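Local atomic coordinates of phosphonate monoester hydrolase (Ruegeria pomeroyi, PDB entry 4UPK), a protein that belongs to the sulfatase family of the alkaline phosphatase clan, hydrolases with an alpha/beta fold built around a central, largely parallel sheet. Residues Q43-C48 with A311-L316; P262-L267 with T305-R310; S287-F292 with H356-M361. All coordinates share one frame; numbering follows the deposited sequence.

Overall arrangement
The six segments follow one another as 43-48, 262-267, 287-292, 305-310, 311-316 and 356-361, all within the sulfatase fold. Interactions 1 and 2 use adjoining parts of helix 303-333 and have centres about 12 Å apart; interaction 2 is nested inside the loop that interaction 1 closes. Interaction 3 joins two loops, its centre about 12 Å from that of interaction 2 and about 14 Å from that of interaction 1, and its segments alternate along the chain with those of both. P289 touches T305 and L309, while K360 touches Q43. One helix thus gathers loops from distant parts of the sequence, including the one that follows sheet strand 35-41.

Interaction 1. Residues Q43-C48 with A311-L316; sequences QLRADC and AVYLGL
Y313 reaches from helix 303-333 to the backbone of the loop at Q43-R45, where its hydroxyl makes two hydrogen bonds to backbone atoms. OH donates to Q43 O in a very short hydrogen bond of 2.5 Å, with the acceptor in the plane of the ring, and it accepts from R45 N at 3.1 Å (N-H...O angle 141°). With CG anti to the backbone N (chi1 171°), the Y313 ring is directed off the helix toward Q43-C48. On the CE1 side, C48 SG sits at the ring edge, 4.1 Å from Y313 CE1, a sulfur-aromatic contact made in the ring plane rather than over a face. The same sulfur touches L314 CD2 at 3.8 Å, so two successive helix residues meet one cysteine. Further out, R45 bends at chi3 and grips D47 side-on: NE bonds OD1 and NH2 bonds OD2 (both 2.8 Å), nearly straight. D354 gives R45 NH2 a second carboxylate partner, and E350 O takes NH1. The tyrosine thereby ties a long helix to the strand-loop-helix junction between strand 35-41 and helix 46-49, at the carboxyl end of a central parallel strand, where alkaline phosphatase-like folds generally carry their active site.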
ATOM      1  N   GLN A  43       2.559  16.047 -32.271  1.00 22.09           N
ATOM      2  CA  GLN A  43       3.486  16.254 -33.391  1.00 20.26           C
ATOM      3  C   GLN A  43       3.452  17.574 -34.156  1.00 22.31           C
ATOM      4  O   GLN A  43       4.074  17.639 -35.209  1.00 22.48           O
ATOM      5  CB  GLN A  43       3.464  15.032 -34.339  1.00 21.22           C
ATOM      6  CG  GLN A  43       4.813  14.377 -34.551  1.00 29.61           C
ATOM      7  CD  GLN A  43       4.739  12.882 -34.776  1.00 33.25           C
ATOM      8  OE1 GLN A  43       4.899  12.387 -35.889  1.00 26.71           O
ATOM      9  NE2 GLN A  43       4.527  12.117 -33.720  1.00 16.64           N
ATOM     10  N   LEU A  44       2.786  18.632 -33.638  1.00 18.18           N
ATOM     11  CA  LEU A  44       2.753  19.951 -34.296  1.00 16.38           C
ATOM     12  C   LEU A  44       4.061  20.754 -34.093  1.00 20.66           C
ATOM     13  O   LEU A  44       4.444  21.037 -32.954  1.00 20.68           O
ATOM     14  CB  LEU A  44       1.495  20.781 -33.929  1.00 15.28           C
ATOM     15  CG  LEU A  44       1.229  22.087 -34.753  1.00 17.95           C
ATOM     16  CD1 LEU A  44       0.942  21.803 -36.210  1.00 16.40           C
ATOM     17  CD2 LEU A  44       0.117  22.929 -34.137  1.00 17.67           C
ATOM     18  N   ARG A  45       4.756  21.091 -35.206  1.00 16.53           N
ATOM     19  CA  ARG A  45       6.022  21.840 -35.170  1.00 16.19           C
ATOM     20  C   ARG A  45       5.784  23.269 -34.735  1.00 19.38           C
ATOM     21  O   ARG A  45       4.753  23.840 -35.088  1.00 18.16           O
ATOM     22  CB  ARG A  45       6.694  21.857 -36.556  1.00 16.81           C
ATOM     23  CG  ARG A  45       7.353  20.548 -36.958  1.00 25.46           C
ATOM     24  CD  ARG A  45       7.669  20.523 -38.441  1.00 27.72           C
ATOM     25  NE  ARG A  45       8.700  21.494 -38.802  1.00 24.59           N
ATOM     26  CZ  ARG A  45       9.907  21.186 -39.270  1.00 29.16           C
ATOM     27  NH1 ARG A  45      10.264  19.919 -39.423  1.00 17.95           N
ATOM     28  NH2 ARG A  45      10.768  22.144 -39.585  1.00 10.33           N
ATOM     29  N   ALA A  46       6.739  23.850 -33.980  1.00 16.63           N
ATOM     30  CA  ALA A  46       6.697  25.246 -33.548  1.00 16.81           C
ATOM     31  C   ALA A  46       6.695  26.197 -34.773  1.00 20.02           C
ATOM     32  O   ALA A  46       5.957  27.184 -34.763  1.00 19.74           O
ATOM     33  CB  ALA A  46       7.886  25.559 -32.652  1.00 17.49           C
ATOM     34  N   ASP A  47       7.480  25.866 -35.828  1.00 15.55           N
ATOM     35  CA  ASP A  47       7.597  26.680 -37.046  1.00 16.86           C
ATOM     36  C   ASP A  47       6.347  26.761 -37.938  1.00 22.47           C
ATOM     37  O   ASP A  47       6.314  27.568 -38.860  1.00 22.58           O
ATOM     38  CB  ASP A  47       8.895  26.381 -37.833  1.00 18.05           C
ATOM     39  CG  ASP A  47       9.006  25.034 -38.542  1.00 21.63           C
ATOM     40  OD1 ASP A  47       8.062  24.214 -38.428  1.00 20.97           O
ATOM     41  OD2 ASP A  47      10.027  24.808 -39.215  1.00 24.72           O
ATOM     42  N   CYS A  48       5.310  25.961 -37.632  1.00 19.53           N
ATOM     43  CA  CYS A  48       4.018  25.972 -38.327  1.00 18.16           C
ATOM     44  C   CYS A  48       3.158  27.096 -37.763  1.00 22.85           C
ATOM     45  O   CYS A  48       2.382  27.698 -38.503  1.00 22.13           O
ATOM     46  CB  CYS A  48       3.324  24.620 -38.203  1.00 16.80           C
ATOM     47  SG  CYS A  48       4.095  23.319 -39.184  1.00 20.60           S
ATOM     48  N   ALA A 311       2.384  18.395 -47.322  1.00 13.19           N
ATOM     49  CA  ALA A 311       1.102  19.051 -47.609  1.00 12.65           C
ATOM     50  C   ALA A 311      -0.067  18.395 -46.826  1.00 16.60           C
ATOM     51  O   ALA A 311      -0.954  19.116 -46.359  1.00 16.72           O
ATOM     52  CB  ALA A 311       0.812  19.028 -49.107  1.00 13.36           C
ATOM     53  N   VAL A 312      -0.070  17.046 -46.698  1.00 11.97           N
ATOM     54  CA  VAL A 312      -1.088  16.281 -45.960  1.00 12.14           C
ATOM     55  C   VAL A 312      -1.027  16.625 -44.469  1.00 17.12           C
ATOM     56  O   VAL A 312      -2.065  16.894 -43.869  1.00 18.25           O
ATOM     57  CB  VAL A 312      -1.009  14.748 -46.252  1.00 15.25           C
ATOM     58  CG1 VAL A 312      -1.906  13.946 -45.293  1.00 14.33           C
ATOM     59  CG2 VAL A 312      -1.369  14.453 -47.715  1.00 14.50           C
ATOM     60  N   TYR A 313       0.196  16.659 -43.898  1.00 14.71           N
ATOM     61  CA  TYR A 313       0.498  17.019 -42.509  1.00 14.46           C
ATOM     62  C   TYR A 313      -0.034  18.424 -42.176  1.00 18.91           C
ATOM     63  O   TYR A 313      -0.700  18.593 -41.148  1.00 18.64           O
ATOM     64  CB  TYR A 313       2.022  16.950 -42.278  1.00 15.68           C
ATOM     65  CG  TYR A 313       2.492  17.495 -40.944  1.00 16.14           C
ATOM     66  CD1 TYR A 313       2.828  18.841 -40.796  1.00 18.41           C
ATOM     67  CD2 TYR A 313       2.663  16.660 -39.849  1.00 16.18           C
ATOM     68  CE1 TYR A 313       3.282  19.348 -39.577  1.00 17.10           C
ATOM     69  CE2 TYR A 313       3.122  17.155 -38.625  1.00 16.43           C
ATOM     70  CZ  TYR A 313       3.433  18.499 -38.496  1.00 17.67           C
ATOM     71  OH  TYR A 313       3.896  18.999 -37.295  1.00 14.03           O
ATOM     72  N   LEU A 314       0.265  19.424 -43.040  1.00 15.31           N
ATOM     73  CA  LEU A 314      -0.203  20.795 -42.876  1.00 15.56           C
ATOM     74  C   LEU A 314      -1.730  20.901 -42.966  1.00 19.11           C
ATOM     75  O   LEU A 314      -2.321  21.686 -42.233  1.00 20.48           O
ATOM     76  CB  LEU A 314       0.480  21.758 -43.874  1.00 16.41           C
ATOM     77  CG  LEU A 314       2.001  21.926 -43.787  1.00 20.09           C
ATOM     78  CD1 LEU A 314       2.515  22.733 -44.964  1.00 20.41           C
ATOM     79  CD2 LEU A 314       2.421  22.582 -42.463  1.00 22.23           C
ATOM     80  N   GLY A 315      -2.351  20.073 -43.807  1.00 15.44           N
ATOM     81  CA  GLY A 315      -3.808  20.013 -43.964  1.00 14.76           C
ATOM     82  C   GLY A 315      -4.518  19.496 -42.721  1.00 17.15           C
ATOM     83  O   GLY A 315      -5.550  20.035 -42.338  1.00 16.65           O
ATOM     84  N   LEU A 316      -3.913  18.499 -42.026  1.00 14.59           N
ATOM     85  CA  LEU A 316      -4.386  17.923 -40.753  1.00 12.57           C
ATOM     86  C   LEU A 316      -4.263  18.927 -39.603  1.00 15.92           C
ATOM     87  O   LEU A 316      -5.145  18.954 -38.737  1.00 17.58           O
ATOM     88  CB  LEU A 316      -3.650  16.615 -40.409  1.00 11.82           C
ATOM     89  CG  LEU A 316      -3.999  15.391 -41.255  1.00 14.98           C
ATOM     90  CD1 LEU A 316      -2.952  14.268 -41.040  1.00 14.87           C
ATOM     91  CD2 LEU A 316      -5.401  14.899 -40.962  1.00 13.79           C
TER

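Interaction 2. Residues P262-L267 with T305-R310; sequences PLPARL and TIQTLR
R310 and Q307 both donate to P262 O, and the arginine chain can be traced outward from the helix to that bond. R310 CB and CG make no close approach to 262-267; contact begins at CD, 3.9 Å from P264 CG. Here the chain turns: chi3 of 66° places NE in a bend instead of an extended line, and NE lies against the same proline CG. CZ comes next, with P264 N 3.8 Å above the guanidinium plane and over its centre. NH1 lies beside P264 CB and CG and hydrogen-bonds to L352 O. NH2 ends the chain, donating to P262 O at 3.1 Å (149°) and donating a weak hydrogen bond to a water that in turn donates to L263 O.

Q307 NE2 donates to P262 O at 2.9 Å along a straighter path (166°). The two donors come from opposite faces of the carbonyl plane, so this oxygen is gripped above and below. L263 CD2 lies 3.7 Å from Q307 CD, their side chains crossing at about a right angle. P264 lies between two guanidiniums: its CD stands over the centre of that of R266, which forms a salt bridge with D303. I306 completes the apolar side, its CG2 3.6 Å from P264 CG and its CD1 at the edge of the R266 guanidinium. This is loop-on-helix packing in the alpha/beta sulfatase fold: the connection between strand 234-239 and helix 270-275 lies on the first turns of helix 303-333, one loop carbonyl taking two side-chain donors.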
ATOM      1  N   PRO A 262       7.835  24.903 -49.522  1.00 20.03           N
ATOM      2  CA  PRO A 262       9.309  24.879 -49.520  1.00 19.99           C
ATOM      3  C   PRO A 262       9.788  23.434 -49.291  1.00 22.87           C
ATOM      4  O   PRO A 262       9.081  22.636 -48.674  1.00 20.65           O
ATOM      5  CB  PRO A 262       9.690  25.784 -48.336  1.00 21.45           C
ATOM      6  CG  PRO A 262       8.512  25.776 -47.434  1.00 24.82           C
ATOM      7  CD  PRO A 262       7.289  25.488 -48.271  1.00 20.60           C
ATOM      8  N   LEU A 263      10.960  23.091 -49.827  1.00 20.99           N
ATOM      9  CA  LEU A 263      11.547  21.767 -49.635  1.00 20.23           C
ATOM     10  C   LEU A 263      12.065  21.678 -48.192  1.00 24.30           C
ATOM     11  O   LEU A 263      12.292  22.727 -47.576  1.00 24.96           O
ATOM     12  CB  LEU A 263      12.700  21.522 -50.646  1.00 19.94           C
ATOM     13  CG  LEU A 263      12.276  21.141 -52.088  1.00 25.11           C
ATOM     14  CD1 LEU A 263      13.463  21.254 -53.041  1.00 25.59           C
ATOM     15  CD2 LEU A 263      11.683  19.727 -52.161  1.00 26.77           C
ATOM     16  N   PRO A 264      12.269  20.472 -47.606  1.00 19.72           N
ATOM     17  CA  PRO A 264      12.826  20.424 -46.240  1.00 18.02           C
ATOM     18  C   PRO A 264      14.242  20.999 -46.169  1.00 22.20           C
ATOM     19  O   PRO A 264      14.949  21.043 -47.184  1.00 21.72           O
ATOM     20  CB  PRO A 264      12.874  18.925 -45.931  1.00 18.92           C
ATOM     21  CG  PRO A 264      11.971  18.280 -46.921  1.00 23.25           C
ATOM     22  CD  PRO A 264      12.048  19.110 -48.142  1.00 19.83           C
ATOM     23  N   ALA A 265      14.656  21.441 -44.961  1.00 18.41           N
ATOM     24  CA  ALA A 265      16.014  21.919 -44.690  1.00 16.88           C
ATOM     25  C   ALA A 265      16.856  20.652 -44.512  1.00 19.08           C
ATOM     26  O   ALA A 265      16.569  19.834 -43.639  1.00 17.68           O
ATOM     27  CB  ALA A 265      16.039  22.768 -43.421  1.00 16.91           C
ATOM     28  N   ARG A 266      17.835  20.443 -45.401  1.00 17.41           N
ATOM     29  CA  ARG A 266      18.649  19.219 -45.399  1.00 17.59           C
ATOM     30  C   ARG A 266      19.936  19.401 -46.174  1.00 22.47           C
ATOM     31  O   ARG A 266      20.029  20.304 -47.011  1.00 23.15           O
ATOM     32  CB  ARG A 266      17.846  18.040 -46.017  1.00 17.64           C
ATOM     33  CG  ARG A 266      17.381  18.355 -47.448  1.00 24.27           C
ATOM     34  CD  ARG A 266      16.489  17.329 -48.087  1.00 31.67           C
ATOM     35  NE  ARG A 266      16.134  17.788 -49.423  1.00 30.19           N
ATOM     36  CZ  ARG A 266      15.259  17.198 -50.230  1.00 33.62           C
ATOM     37  NH1 ARG A 266      14.647  16.083 -49.857  1.00 20.20           N
ATOM     38  NH2 ARG A 266      15.005  17.707 -51.419  1.00 23.07           N
ATOM     39  N   LEU A 267      20.905  18.488 -45.937  1.00 17.86           N
ATOM     40  CA  LEU A 267      22.159  18.443 -46.684  1.00 17.13           C
ATOM     41  C   LEU A 267      21.878  17.721 -48.055  1.00 21.67           C
ATOM     42  O   LEU A 267      20.832  17.065 -48.179  1.00 21.68           O
ATOM     43  CB  LEU A 267      23.299  17.811 -45.851  1.00 16.25           C
ATOM     44  CG  LEU A 267      23.800  18.614 -44.616  1.00 19.57           C
ATOM     45  CD1 LEU A 267      25.016  17.948 -43.965  1.00 19.23           C
ATOM     46  CD2 LEU A 267      24.171  20.055 -44.959  1.00 20.34           C
ATOM     47  N   THR A 305       7.035  12.773 -53.336  1.00 19.68           N
ATOM     48  CA  THR A 305       6.541  12.031 -52.184  1.00 19.16           C
ATOM     49  C   THR A 305       6.664  12.878 -50.899  1.00 22.65           C
ATOM     50  O   THR A 305       5.662  13.083 -50.213  1.00 21.95           O
ATOM     51  CB  THR A 305       7.297  10.701 -52.082  1.00 27.41           C
ATOM     52  OG1 THR A 305       6.890   9.854 -53.150  1.00 26.57           O
ATOM     53  CG2 THR A 305       7.123  10.000 -50.733  1.00 22.49           C
ATOM     54  N   ILE A 306       7.883  13.361 -50.599  1.00 19.69           N
ATOM     55  CA  ILE A 306       8.203  14.164 -49.413  1.00 20.29           C
ATOM     56  C   ILE A 306       7.290  15.380 -49.279  1.00 23.78           C
ATOM     57  O   ILE A 306       6.711  15.585 -48.208  1.00 23.76           O
ATOM     58  CB  ILE A 306       9.732  14.493 -49.360  1.00 24.52           C
ATOM     59  CG1 ILE A 306      10.559  13.213 -49.066  1.00 25.04           C
ATOM     60  CG2 ILE A 306      10.063  15.591 -48.345  1.00 25.97           C
ATOM     61  CD1 ILE A 306      11.995  13.236 -49.659  1.00 37.25           C
ATOM     62  N   GLN A 307       7.098  16.136 -50.378  1.00 20.36           N
ATOM     63  CA  GLN A 307       6.251  17.335 -50.409  1.00 19.08           C
ATOM     64  C   GLN A 307       4.751  17.039 -50.226  1.00 21.49           C
ATOM     65  O   GLN A 307       4.025  17.851 -49.648  1.00 19.14           O
ATOM     66  CB  GLN A 307       6.541  18.192 -51.653  1.00 20.31           C
ATOM     67  CG  GLN A 307       7.969  18.755 -51.712  1.00 23.95           C
ATOM     68  CD  GLN A 307       8.305  19.723 -50.612  1.00 32.06           C
ATOM     69  OE1 GLN A 307       8.722  19.342 -49.523  1.00 26.21           O
ATOM     70  NE2 GLN A 307       8.176  21.005 -50.883  1.00 29.46           N
ATOM     71  N   THR A 308       4.309  15.859 -50.690  1.00 20.07           N
ATOM     72  CA  THR A 308       2.924  15.399 -50.582  1.00 19.93           C
ATOM     73  C   THR A 308       2.576  15.116 -49.128  1.00 20.87           C
ATOM     74  O   THR A 308       1.562  15.615 -48.641  1.00 17.88           O
ATOM     75  CB  THR A 308       2.649  14.247 -51.569  1.00 26.22           C
ATOM     76  OG1 THR A 308       2.951  14.703 -52.891  1.00 23.14           O
ATOM     77  CG2 THR A 308       1.221  13.780 -51.525  1.00 21.45           C
ATOM     78  N   LEU A 309       3.454  14.372 -48.429  1.00 18.06           N
ATOM     79  CA  LEU A 309       3.342  14.046 -47.017  1.00 17.46           C
ATOM     80  C   LEU A 309       3.312  15.332 -46.199  1.00 21.15           C
ATOM     81  O   LEU A 309       2.508  15.450 -45.277  1.00 22.79           O
ATOM     82  CB  LEU A 309       4.550  13.188 -46.597  1.00 18.28           C
ATOM     83  CG  LEU A 309       4.324  11.682 -46.550  1.00 24.33           C
ATOM     84  CD1 LEU A 309       4.231  11.083 -47.942  1.00 24.89           C
ATOM     85  CD2 LEU A 309       5.402  11.007 -45.749  1.00 25.11           C
ATOM     86  N   ARG A 310       4.182  16.303 -46.554  1.00 16.52           N
ATOM     87  CA  ARG A 310       4.306  17.624 -45.945  1.00 14.82           C
ATOM     88  C   ARG A 310       3.008  18.431 -46.112  1.00 17.70           C
ATOM     89  O   ARG A 310       2.536  19.005 -45.129  1.00 17.79           O
ATOM     90  CB  ARG A 310       5.539  18.353 -46.510  1.00 13.35           C
ATOM     91  CG  ARG A 310       6.829  17.878 -45.868  1.00 12.84           C
ATOM     92  CD  ARG A 310       8.109  18.280 -46.588  1.00 18.20           C
ATOM     93  NE  ARG A 310       8.373  19.728 -46.592  1.00 20.38           N
ATOM     94  CZ  ARG A 310       8.996  20.394 -45.622  1.00 31.98           C
ATOM     95  NH1 ARG A 310       9.434  19.754 -44.544  1.00 23.43           N
ATOM     96  NH2 ARG A 310       9.191  21.708 -45.725  1.00 17.74           N
TER
HETATM   97  O   HOH W   1      11.646  23.734 -45.295  1.00 34.60           O

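Interaction 3. Residues S287-F292 with H356-M361; sequences SSPASF and HSWGKM
W358 turns an edge toward the face of F292, an edge-to-face aromatic pair joining two loops of the alpha/beta sulfatase fold, with centroids 5.5 Å apart and planes at 62°. W358 CG lies beside the backbone N, anti to the carbonyl carbon (chi1 -65°), which directs the indole toward F292 and P289. W358 CB adds a CH-pi contact over that phenyl face, offset toward the rim and 3.8 Å from F292 CE1. F292 CZ also approaches G359 N, 3.3 Å away, a nitrogen that hydrogen-bonds to E350.

Apolar packing covers a face of the indole. P289 crosses the tryptophan at about a right angle, placing CD 3.8 Å from W358 NE1, while its N stands above the rim of the ring. I306 and L309 of helix 303-333 also touch the indole, and P289 in turn rests on T305 and L309. S287 CB packs against W358 CB and lies 3.3 Å from W358 O.

No direct hydrogen bond crosses between the segments; waters carry the polar link. One bridges S287 O and W358 N, another S287 O and H356 O. A third donates to W358 O at 2.7 Å and accepts from M361 N, with a weak contact to S287 OG.

Hydrogen bonds inside 287-292 shape the 3-10 turn that presents P289 and F292. S288 O accepts from S291 N, and also from S291 OG at 3.0 Å, the hydroxyl lying in the carbonyl plane on a lone pair.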
ATOM      1  N   SER A 287      12.780   5.966 -39.501  1.00 25.29           N
ATOM      2  CA  SER A 287      11.499   6.347 -40.128  1.00 24.96           C
ATOM      3  C   SER A 287      11.723   6.743 -41.579  1.00 26.28           C
ATOM      4  O   SER A 287      12.843   7.083 -41.968  1.00 25.17           O
ATOM      5  CB  SER A 287      10.835   7.501 -39.380  1.00 31.02           C
ATOM      6  OG  SER A 287      10.370   7.111 -38.098  1.00 47.07           O
ATOM      7  N   SER A 288      10.654   6.696 -42.385  1.00 22.47           N
ATOM      8  CA  SER A 288      10.703   7.029 -43.814  1.00 21.81           C
ATOM      9  C   SER A 288       9.303   7.416 -44.297  1.00 21.66           C
ATOM     10  O   SER A 288       8.329   7.125 -43.594  1.00 20.40           O
ATOM     11  CB  SER A 288      11.240   5.839 -44.633  1.00 25.41           C
ATOM     12  OG  SER A 288      10.375   4.716 -44.622  1.00 29.33           O
ATOM     13  N   PRO A 289       9.161   8.045 -45.491  1.00 16.12           N
ATOM     14  CA  PRO A 289       7.812   8.336 -46.005  1.00 15.50           C
ATOM     15  C   PRO A 289       6.917   7.083 -46.049  1.00 20.90           C
ATOM     16  O   PRO A 289       5.750   7.164 -45.650  1.00 20.40           O
ATOM     17  CB  PRO A 289       8.090   8.905 -47.398  1.00 17.52           C
ATOM     18  CG  PRO A 289       9.464   9.442 -47.326  1.00 21.69           C
ATOM     19  CD  PRO A 289      10.198   8.497 -46.440  1.00 16.97           C
ATOM     20  N   ALA A 290       7.496   5.904 -46.448  1.00 19.43           N
ATOM     21  CA  ALA A 290       6.833   4.584 -46.519  1.00 19.33           C
ATOM     22  C   ALA A 290       6.271   4.113 -45.169  1.00 23.71           C
ATOM     23  O   ALA A 290       5.269   3.385 -45.154  1.00 26.71           O
ATOM     24  CB  ALA A 290       7.781   3.533 -47.074  1.00 20.03           C
ATOM     25  N   SER A 291       6.891   4.520 -44.041  1.00 15.77           N
ATOM     26  CA  SER A 291       6.403   4.140 -42.709  1.00 15.10           C
ATOM     27  C   SER A 291       5.412   5.166 -42.125  1.00 20.23           C
ATOM     28  O   SER A 291       4.794   4.896 -41.103  1.00 21.07           O
ATOM     29  CB  SER A 291       7.572   3.880 -41.751  1.00 17.27           C
ATOM     30  OG  SER A 291       8.255   5.075 -41.401  1.00 23.31           O
ATOM     31  N   PHE A 292       5.259   6.328 -42.777  1.00 17.06           N
ATOM     32  CA  PHE A 292       4.392   7.439 -42.358  1.00 15.35           C
ATOM     33  C   PHE A 292       2.993   7.461 -43.002  1.00 17.72           C
ATOM     34  O   PHE A 292       2.219   8.393 -42.757  1.00 13.02           O
ATOM     35  CB  PHE A 292       5.115   8.777 -42.606  1.00 15.98           C
ATOM     36  CG  PHE A 292       5.732   9.398 -41.384  1.00 15.43           C
ATOM     37  CD1 PHE A 292       6.620   8.682 -40.593  1.00 17.09           C
ATOM     38  CD2 PHE A 292       5.438  10.711 -41.031  1.00 16.60           C
ATOM     39  CE1 PHE A 292       7.171   9.253 -39.448  1.00 17.69           C
ATOM     40  CE2 PHE A 292       6.001  11.284 -39.891  1.00 17.90           C
ATOM     41  CZ  PHE A 292       6.853  10.549 -39.104  1.00 15.59           C
ATOM     42  N   HIS A 356      16.964  14.555 -43.963  1.00 13.72           N
ATOM     43  CA  HIS A 356      16.654  13.227 -44.537  1.00 14.22           C
ATOM     44  C   HIS A 356      16.033  12.268 -43.518  1.00 17.51           C
ATOM     45  O   HIS A 356      16.242  11.060 -43.601  1.00 18.02           O
ATOM     46  CB  HIS A 356      17.873  12.633 -45.278  1.00 14.84           C
ATOM     47  CG  HIS A 356      18.335  13.478 -46.421  1.00 18.20           C
ATOM     48  ND1 HIS A 356      17.795  13.334 -47.680  1.00 21.15           N
ATOM     49  CD2 HIS A 356      19.258  14.466 -46.452  1.00 20.20           C
ATOM     50  CE1 HIS A 356      18.419  14.219 -48.445  1.00 20.73           C
ATOM     51  NE2 HIS A 356      19.303  14.929 -47.744  1.00 20.72           N
ATOM     52  N   SER A 357      15.264  12.828 -42.559  1.00 12.05           N
ATOM     53  CA  SER A 357      14.643  12.073 -41.490  1.00 12.59           C
ATOM     54  C   SER A 357      13.188  12.460 -41.218  1.00 18.66           C
ATOM     55  O   SER A 357      12.754  13.549 -41.600  1.00 19.24           O
ATOM     56  CB  SER A 357      15.491  12.120 -40.222  1.00 11.57           C
ATOM     57  OG  SER A 357      15.601  13.447 -39.756  1.00 11.12           O
ATOM     58  N   TRP A 358      12.437  11.538 -40.583  1.00 13.45           N
ATOM     59  CA  TRP A 358      11.027  11.670 -40.247  1.00 11.54           C
ATOM     60  C   TRP A 358      10.859  11.259 -38.805  1.00 16.51           C
ATOM     61  O   TRP A 358      11.697  10.522 -38.274  1.00 15.86           O
ATOM     62  CB  TRP A 358      10.183  10.778 -41.174  1.00 10.61           C
ATOM     63  CG  TRP A 358      10.240  11.220 -42.606  1.00 11.35           C
ATOM     64  CD1 TRP A 358      11.251  10.984 -43.490  1.00 14.16           C
ATOM     65  CD2 TRP A 358       9.331  12.109 -43.262  1.00 11.56           C
ATOM     66  NE1 TRP A 358      11.037  11.682 -44.647  1.00 14.63           N
ATOM     67  CE2 TRP A 358       9.838  12.339 -44.558  1.00 15.89           C
ATOM     68  CE3 TRP A 358       8.119  12.724 -42.887  1.00 12.99           C
ATOM     69  CZ2 TRP A 358       9.167  13.133 -45.495  1.00 15.58           C
ATOM     70  CZ3 TRP A 358       7.461  13.525 -43.811  1.00 14.46           C
ATOM     71  CH2 TRP A 358       7.988  13.732 -45.094  1.00 15.41           C
ATOM     72  N   GLY A 359       9.802  11.758 -38.170  1.00 14.37           N
ATOM     73  CA  GLY A 359       9.512  11.495 -36.764  1.00 13.38           C
ATOM     74  C   GLY A 359      10.258  12.390 -35.785  1.00 18.56           C
ATOM     75  O   GLY A 359      10.546  13.557 -36.073  1.00 17.78           O
ATOM     76  N   LYS A 360      10.599  11.822 -34.609  1.00 15.87           N
ATOM     77  CA  LYS A 360      11.243  12.557 -33.517  1.00 15.68           C
ATOM     78  C   LYS A 360      12.377  11.793 -32.792  1.00 19.82           C
ATOM     79  O   LYS A 360      12.862  12.288 -31.785  1.00 20.91           O
ATOM     80  CB  LYS A 360      10.165  13.119 -32.558  1.00 15.96           C
ATOM     81  CG  LYS A 360       9.249  12.091 -31.908  1.00  9.54           C
ATOM     82  CD  LYS A 360       8.170  11.583 -32.816  1.00 11.31           C
ATOM     83  CE  LYS A 360       7.243  10.706 -32.059  1.00 10.02           C
ATOM     84  NZ  LYS A 360       6.506   9.811 -32.978  1.00 24.74           N
ATOM     85  N   MET A 361      12.814  10.613 -33.314  1.00 16.66           N
ATOM     86  CA  MET A 361      13.931   9.828 -32.743  1.00 17.40           C
ATOM     87  C   MET A 361      15.270  10.349 -33.309  1.00 17.61           C
ATOM     88  O   MET A 361      15.942   9.685 -34.102  1.00 14.36           O
ATOM     89  CB  MET A 361      13.765   8.306 -32.948  1.00 20.75           C
ATOM     90  CG  MET A 361      12.739   7.670 -32.004  1.00 25.64           C
ATOM     91  SD  MET A 361      13.116   7.690 -30.220  1.00 30.61           S
ATOM     92  CE  MET A 361      14.512   6.549 -30.173  1.00 26.94           C
TER
HETATM   93  O   HOH W   2      14.130   8.928 -40.570  1.00  8.45           O
HETATM   94  O   HOH W   3      12.514   9.017 -36.186  1.00 18.76           O
HETATM   95  O   HOH W   4      13.997   9.447 -43.222  1.00 28.64           O